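Local coordinates for MHC class I protein (Ginglymostoma cirratum, PDB 6LUP) that probably presents peptides at the cell surface to T cells, holding them in a groove between two helices above a beta-sheet, as classical MHC class I molecules do, at residues A[32-44]-A[57-69]. Numbering follows the deposited sequence.
Sequences FVQYDSDRKEMIP and YWERETQTLRGWE
CB of Leu-65 sits over the Tyr-35 ring, 3.5 Å from its centroid and almost straight above it, a CH-pi contact. Met-42, its CG anti to the backbone N (chi1 -178°) and its chain then bent at both chi2 and chi3, brings CE to 3.5 Å from Leu-65 CD2, while its CG lies beside CB of Glu-61. Nearer the start of segment 57-69, Pro-44 CD packs over one face of the Trp-58 six-membered ring, 3.9 Å from its centroid; Tyr-57 backs the opposite face, and Val-33 CG1 touches CZ3.

Hydrogen bonds tie the helix to the backbone of Lys-40 and Met-42. Met-42 N donates to Thr-62 OG1 (2.9 Å, 160°), and that hydroxyl in turn donates to Trp-58 O, so both its proton and its acceptor role are used. Arg-66, extended from CG to NE, grips Lys-40 O side-on, with NE at 3.0 Å and NH2 at 3.1 Å, the oxygen lying close to the guanidinium plane.

Glu-69 reaches across, one oxygen to each partner: Tyr-35 OH donates to OE1 at 2.8 Å, and Lys-40 NZ forms a salt bridge with OE2, its hydrogen bond there weak, and also donates to Ser-37 O.

Glu-61 OE1 is hydrogen-bonded to the backbone of the bound peptide. Helix 55-82 thus rests on the edge of the eight-stranded sheet, forming one wall of the MHC class I peptide-binding groove.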
loop_
_atom_site.group_PDB
_atom_site.type_symbol
_atom_site.label_atom_id
_atom_site.label_comp_id
_atom_site.label_asym_id
_atom_site.label_seq_id
_atom_site.Cartn_x
_atom_site.Cartn_y
_atom_site.Cartn_z
ATOM N N PHE A 32 0.074 -9.255 -5.952
ATOM C CA PHE A 32 0.304 -10.424 -6.805
ATOM C C PHE A 32 0.122 -10.161 -8.298
ATOM O O PHE A 32 0.676 -10.880 -9.121
ATOM C CB PHE A 32 -0.513 -11.637 -6.323
ATOM C CG PHE A 32 -1.977 -11.584 -6.674
ATOM C CD1 PHE A 32 -2.836 -10.702 -6.026
ATOM C CD2 PHE A 32 -2.506 -12.452 -7.631
ATOM C CE1 PHE A 32 -4.188 -10.659 -6.348
ATOM C CE2 PHE A 32 -3.859 -12.420 -7.951
ATOM C CZ PHE A 32 -4.701 -11.520 -7.310
ATOM N N VAL A 33 -0.649 -9.132 -8.642
ATOM C CA VAL A 33 -0.840 -8.741 -10.042
ATOM C C VAL A 33 -0.732 -7.226 -10.231
ATOM O O VAL A 33 -0.851 -6.449 -9.276
ATOM C CB VAL A 33 -2.168 -9.270 -10.657
ATOM C CG1 VAL A 33 -2.118 -10.780 -10.850
ATOM C CG2 VAL A 33 -3.385 -8.866 -9.827
ATOM N N GLN A 34 -0.491 -6.823 -11.474
ATOM C CA GLN A 34 -0.375 -5.420 -11.841
ATOM C C GLN A 34 -0.836 -5.261 -13.278
ATOM O O GLN A 34 -0.647 -6.158 -14.105
ATOM C CB GLN A 34 1.076 -4.941 -11.691
ATOM C CG GLN A 34 1.302 -3.443 -11.909
ATOM C CD GLN A 34 1.542 -3.049 -13.367
ATOM O OE1 GLN A 34 1.771 -3.895 -14.236
ATOM N NE2 GLN A 34 1.485 -1.749 -13.637
ATOM N N TYR A 35 -1.444 -4.115 -13.558
ATOM C CA TYR A 35 -1.772 -3.700 -14.910
ATOM C C TYR A 35 -1.557 -2.191 -15.032
ATOM O O TYR A 35 -1.829 -1.443 -14.086
ATOM C CB TYR A 35 -3.226 -4.057 -15.210
ATOM C CG TYR A 35 -3.722 -3.633 -16.572
ATOM C CD1 TYR A 35 -4.130 -2.322 -16.808
ATOM C CD2 TYR A 35 -3.818 -4.550 -17.614
ATOM C CE1 TYR A 35 -4.593 -1.931 -18.052
ATOM C CE2 TYR A 35 -4.287 -4.169 -18.859
ATOM C CZ TYR A 35 -4.673 -2.858 -19.072
ATOM O OH TYR A 35 -5.139 -2.466 -20.303
ATOM N N ASP A 36 -1.062 -1.746 -16.186
ATOM C CA ASP A 36 -1.033 -0.312 -16.500
ATOM C C ASP A 36 -1.326 -0.012 -17.967
ATOM O O ASP A 36 -1.221 -0.888 -18.821
ATOM C CB ASP A 36 0.270 0.364 -16.038
ATOM C CG ASP A 36 1.484 -0.121 -16.790
ATOM O OD1 ASP A 36 1.611 0.188 -17.991
ATOM O OD2 ASP A 36 2.327 -0.801 -16.176
ATOM N N SER A 37 -1.680 1.243 -18.233
ATOM C CA SER A 37 -2.102 1.702 -19.559
ATOM C C SER A 37 -0.973 1.847 -20.585
ATOM O O SER A 37 -1.237 2.152 -21.749
ATOM C CB SER A 37 -2.871 3.021 -19.437
ATOM O OG SER A 37 -2.195 3.917 -18.574
ATOM N N ASP A 38 0.272 1.639 -20.158
ATOM C CA ASP A 38 1.403 1.612 -21.084
ATOM C C ASP A 38 1.604 0.202 -21.650
ATOM O O ASP A 38 1.593 0.011 -22.868
ATOM C CB ASP A 38 2.687 2.119 -20.416
ATOM C CG ASP A 38 2.599 3.584 -19.992
ATOM O OD1 ASP A 38 1.905 4.373 -20.672
ATOM O OD2 ASP A 38 3.237 3.949 -18.977
ATOM N N ARG A 39 1.769 -0.778 -20.766
ATOM C CA ARG A 39 1.977 -2.164 -21.179
ATOM C C ARG A 39 0.674 -2.835 -21.615
ATOM O O ARG A 39 0.689 -3.731 -22.460
ATOM C CB ARG A 39 2.627 -2.971 -20.057
ATOM C CG ARG A 39 3.372 -4.195 -20.550
ATOM C CD ARG A 39 3.419 -5.282 -19.497
ATOM N NE ARG A 39 3.843 -6.557 -20.077
ATOM C CZ ARG A 39 5.006 -7.154 -19.824
ATOM N NH1 ARG A 39 5.878 -6.602 -18.987
ATOM N NH2 ARG A 39 5.292 -8.315 -20.405
ATOM N N LYS A 40 -0.436 -2.407 -21.013
ATOM C CA LYS A 40 -1.793 -2.877 -21.355
ATOM C C LYS A 40 -2.014 -4.389 -21.205
ATOM O O LYS A 40 -2.806 -4.992 -21.934
ATOM C CB LYS A 40 -2.197 -2.406 -22.760
ATOM C CG LYS A 40 -2.149 -0.899 -22.969
ATOM C CD LYS A 40 -2.860 -0.515 -24.264
ATOM C CE LYS A 40 -2.374 0.821 -24.806
ATOM N NZ LYS A 40 -2.785 1.969 -23.950
ATOM N N GLU A 41 -1.313 -4.992 -20.247
ATOM C CA GLU A 41 -1.463 -6.415 -19.932
ATOM C C GLU A 41 -1.424 -6.633 -18.426
ATOM O O GLU A 41 -0.691 -5.949 -17.709
ATOM C CB GLU A 41 -0.362 -7.245 -20.588
ATOM C CG GLU A 41 -0.448 -7.330 -22.098
ATOM C CD GLU A 41 0.738 -8.047 -22.719
ATOM O OE1 GLU A 41 1.873 -7.888 -22.211
ATOM O OE2 GLU A 41 0.533 -8.770 -23.724
ATOM N N MET A 42 -2.223 -7.580 -17.947
ATOM C CA MET A 42 -2.156 -7.975 -16.548
ATOM C C MET A 42 -0.953 -8.893 -16.371
ATOM O O MET A 42 -0.818 -9.884 -17.083
ATOM C CB MET A 42 -3.438 -8.684 -16.116
ATOM C CG MET A 42 -3.443 -9.065 -14.647
ATOM S SD MET A 42 -3.692 -7.634 -13.582
ATOM C CE MET A 42 -5.418 -7.852 -13.155
ATOM N N ILE A 43 -0.074 -8.551 -15.437
ATOM C CA ILE A 43 1.164 -9.309 -15.246
ATOM C C ILE A 43 1.318 -9.764 -13.796
ATOM O O ILE A 43 0.825 -9.102 -12.883
ATOM C CB ILE A 43 2.405 -8.501 -15.692
ATOM C CG1 ILE A 43 2.583 -7.236 -14.833
ATOM C CG2 ILE A 43 2.307 -8.154 -17.179
ATOM C CD1 ILE A 43 3.934 -6.562 -14.966
ATOM N N PRO A 44 1.994 -10.904 -13.580
ATOM C CA PRO A 44 2.258 -11.366 -12.214
ATOM C C PRO A 44 3.302 -10.523 -11.502
ATOM O O PRO A 44 4.270 -10.070 -12.116
ATOM C CB PRO A 44 2.789 -12.788 -12.411
ATOM C CG PRO A 44 3.300 -12.819 -13.807
ATOM C CD PRO A 44 2.442 -11.875 -14.591
ATOM N N TYR A 57 -6.109 -17.559 -17.890
ATOM C CA TYR A 57 -6.195 -16.642 -16.771
ATOM C C TYR A 57 -5.658 -15.248 -17.122
ATOM O O TYR A 57 -6.317 -14.239 -16.864
ATOM C CB TYR A 57 -5.448 -17.206 -15.562
ATOM C CG TYR A 57 -5.451 -16.277 -14.375
ATOM C CD1 TYR A 57 -4.494 -15.267 -14.253
ATOM C CD2 TYR A 57 -6.408 -16.403 -13.375
ATOM C CE1 TYR A 57 -4.494 -14.407 -13.166
ATOM C CE2 TYR A 57 -6.418 -15.550 -12.282
ATOM C CZ TYR A 57 -5.460 -14.553 -12.183
ATOM O OH TYR A 57 -5.463 -13.705 -11.101
ATOM N N TRP A 58 -4.466 -15.200 -17.705
ATOM C CA TRP A 58 -3.831 -13.930 -18.031
ATOM C C TRP A 58 -4.514 -13.233 -19.191
ATOM O O TRP A 58 -4.619 -12.007 -19.206
ATOM C CB TRP A 58 -2.339 -14.127 -18.280
ATOM C CG TRP A 58 -1.692 -14.691 -17.069
ATOM C CD1 TRP A 58 -1.295 -15.983 -16.872
ATOM C CD2 TRP A 58 -1.425 -13.998 -15.850
ATOM N NE1 TRP A 58 -0.780 -16.132 -15.612
ATOM C CE2 TRP A 58 -0.846 -14.928 -14.961
ATOM C CE3 TRP A 58 -1.605 -12.674 -15.425
ATOM C CZ2 TRP A 58 -0.440 -14.574 -13.668
ATOM C CZ3 TRP A 58 -1.207 -12.325 -14.139
ATOM C CH2 TRP A 58 -0.637 -13.275 -13.275
ATOM N N GLU A 59 -5.000 -14.020 -20.144
ATOM C CA GLU A 59 -5.759 -13.494 -21.263
ATOM C C GLU A 59 -7.031 -12.806 -20.775
ATOM O O GLU A 59 -7.309 -11.669 -21.164
ATOM C CB GLU A 59 -6.069 -14.607 -22.262
ATOM C CG GLU A 59 -4.862 -15.006 -23.097
ATOM C CD GLU A 59 -4.883 -16.457 -23.547
ATOM O OE1 GLU A 59 -3.802 -16.958 -23.935
ATOM O OE2 GLU A 59 -5.958 -17.101 -23.512
ATOM N N ARG A 60 -7.782 -13.474 -19.903
ATOM C CA ARG A 60 -9.028 -12.909 -19.389
ATOM C C ARG A 60 -8.801 -11.703 -18.481
ATOM O O ARG A 60 -9.504 -10.694 -18.594
ATOM C CB ARG A 60 -9.860 -13.963 -18.660
ATOM C CG ARG A 60 -11.169 -13.416 -18.105
ATOM C CD ARG A 60 -11.651 -14.202 -16.903
ATOM N NE ARG A 60 -10.590 -14.411 -15.913
ATOM C CZ ARG A 60 -10.004 -15.585 -15.665
ATOM N NH1 ARG A 60 -10.368 -16.683 -16.329
ATOM N NH2 ARG A 60 -9.055 -15.660 -14.741
ATOM N N GLU A 61 -7.833 -11.808 -17.571
ATOM C CA GLU A 61 -7.536 -10.699 -16.660
ATOM C C GLU A 61 -7.098 -9.444 -17.422
ATOM O O GLU A 61 -7.464 -8.326 -17.044
ATOM C CB GLU A 61 -6.498 -11.086 -15.599
ATOM C CG GLU A 61 -6.952 -12.148 -14.607
ATOM C CD GLU A 61 -8.284 -11.826 -13.952
ATOM O OE1 GLU A 61 -8.323 -10.933 -13.073
ATOM O OE2 GLU A 61 -9.291 -12.483 -14.317
ATOM N N THR A 62 -6.340 -9.637 -18.497
ATOM C CA THR A 62 -5.906 -8.532 -19.346
ATOM C C THR A 62 -7.117 -7.862 -20.008
ATOM O O THR A 62 -7.240 -6.638 -19.995
ATOM C CB THR A 62 -4.866 -8.997 -20.394
ATOM O OG1 THR A 62 -3.636 -9.328 -19.735
ATOM C CG2 THR A 62 -4.589 -7.913 -21.405
ATOM N N GLN A 63 -8.018 -8.673 -20.553
ATOM C CA GLN A 63 -9.225 -8.169 -21.208
ATOM C C GLN A 63 -10.127 -7.368 -20.261
ATOM O O GLN A 63 -10.657 -6.316 -20.637
ATOM C CB GLN A 63 -10.009 -9.322 -21.842
ATOM C CG GLN A 63 -11.301 -8.904 -22.524
ATOM C CD GLN A 63 -11.076 -8.010 -23.733
ATOM O OE1 GLN A 63 -10.351 -8.369 -24.659
ATOM N NE2 GLN A 63 -11.706 -6.843 -23.732
ATOM N N THR A 64 -10.295 -7.871 -19.041
ATOM C CA THR A 64 -11.097 -7.209 -18.020
ATOM C C THR A 64 -10.563 -5.796 -17.771
ATOM O O THR A 64 -11.317 -4.812 -17.775
ATOM C CB THR A 64 -11.076 -8.017 -16.704
ATOM O OG1 THR A 64 -11.645 -9.312 -16.925
ATOM C CG2 THR A 64 -11.843 -7.307 -15.600
ATOM N N LEU A 65 -9.253 -5.708 -17.567
ATOM C CA LEU A 65 -8.612 -4.442 -17.254
ATOM C C LEU A 65 -8.606 -3.508 -18.458
ATOM O O LEU A 65 -8.648 -2.285 -18.303
ATOM C CB LEU A 65 -7.202 -4.671 -16.705
ATOM C CG LEU A 65 -7.047 -4.821 -15.182
ATOM C CD1 LEU A 65 -7.279 -3.499 -14.469
ATOM C CD2 LEU A 65 -7.971 -5.885 -14.605
ATOM N N ARG A 66 -8.586 -4.090 -19.655
ATOM C CA ARG A 66 -8.713 -3.303 -20.875
ATOM C C ARG A 66 -10.064 -2.615 -20.975
ATOM O O ARG A 66 -10.161 -1.541 -21.555
ATOM C CB ARG A 66 -8.439 -4.154 -22.111
ATOM C CG ARG A 66 -6.957 -4.260 -22.415
ATOM C CD ARG A 66 -6.669 -5.403 -23.363
ATOM N NE ARG A 66 -5.238 -5.559 -23.578
ATOM C CZ ARG A 66 -4.703 -6.175 -24.625
ATOM N NH1 ARG A 66 -5.482 -6.687 -25.571
ATOM N NH2 ARG A 66 -3.384 -6.269 -24.731
ATOM N N GLY A 67 -11.097 -3.233 -20.406
ATOM C CA GLY A 67 -12.418 -2.617 -20.323
ATOM C C GLY A 67 -12.444 -1.491 -19.303
ATOM O O GLY A 67 -13.092 -0.460 -19.516
ATOM N N TRP A 68 -11.734 -1.687 -18.192
ATOM C CA TRP A 68 -11.669 -0.684 -17.128
ATOM C C TRP A 68 -10.884 0.559 -17.547
ATOM O O TRP A 68 -11.180 1.660 -17.091
ATOM C CB TRP A 68 -11.044 -1.269 -15.856
ATOM C CG TRP A 68 -11.952 -2.148 -15.035
ATOM C CD1 TRP A 68 -11.836 -3.497 -14.848
ATOM C CD2 TRP A 68 -13.098 -1.738 -14.273
ATOM N NE1 TRP A 68 -12.842 -3.955 -14.025
ATOM C CE2 TRP A 68 -13.631 -2.897 -13.659
ATOM C CE3 TRP A 68 -13.731 -0.510 -14.056
ATOM C CZ2 TRP A 68 -14.758 -2.863 -12.839
ATOM C CZ3 TRP A 68 -14.861 -0.476 -13.245
ATOM C CH2 TRP A 68 -15.361 -1.648 -12.645
ATOM N N GLU A 69 -9.887 0.371 -18.413
ATOM C CA GLU A 69 -8.945 1.439 -18.776
ATOM C C GLU A 69 -9.605 2.686 -19.384
ATOM O O GLU A 69 -9.406 3.794 -18.870
ATOM C CB GLU A 69 -7.828 0.906 -19.682
ATOM C CG GLU A 69 -6.806 1.963 -20.078
ATOM C CD GLU A 69 -5.740 1.450 -21.033
ATOM O OE1 GLU A 69 -5.458 0.229 -21.047
ATOM O OE2 GLU A 69 -5.172 2.280 -21.773
#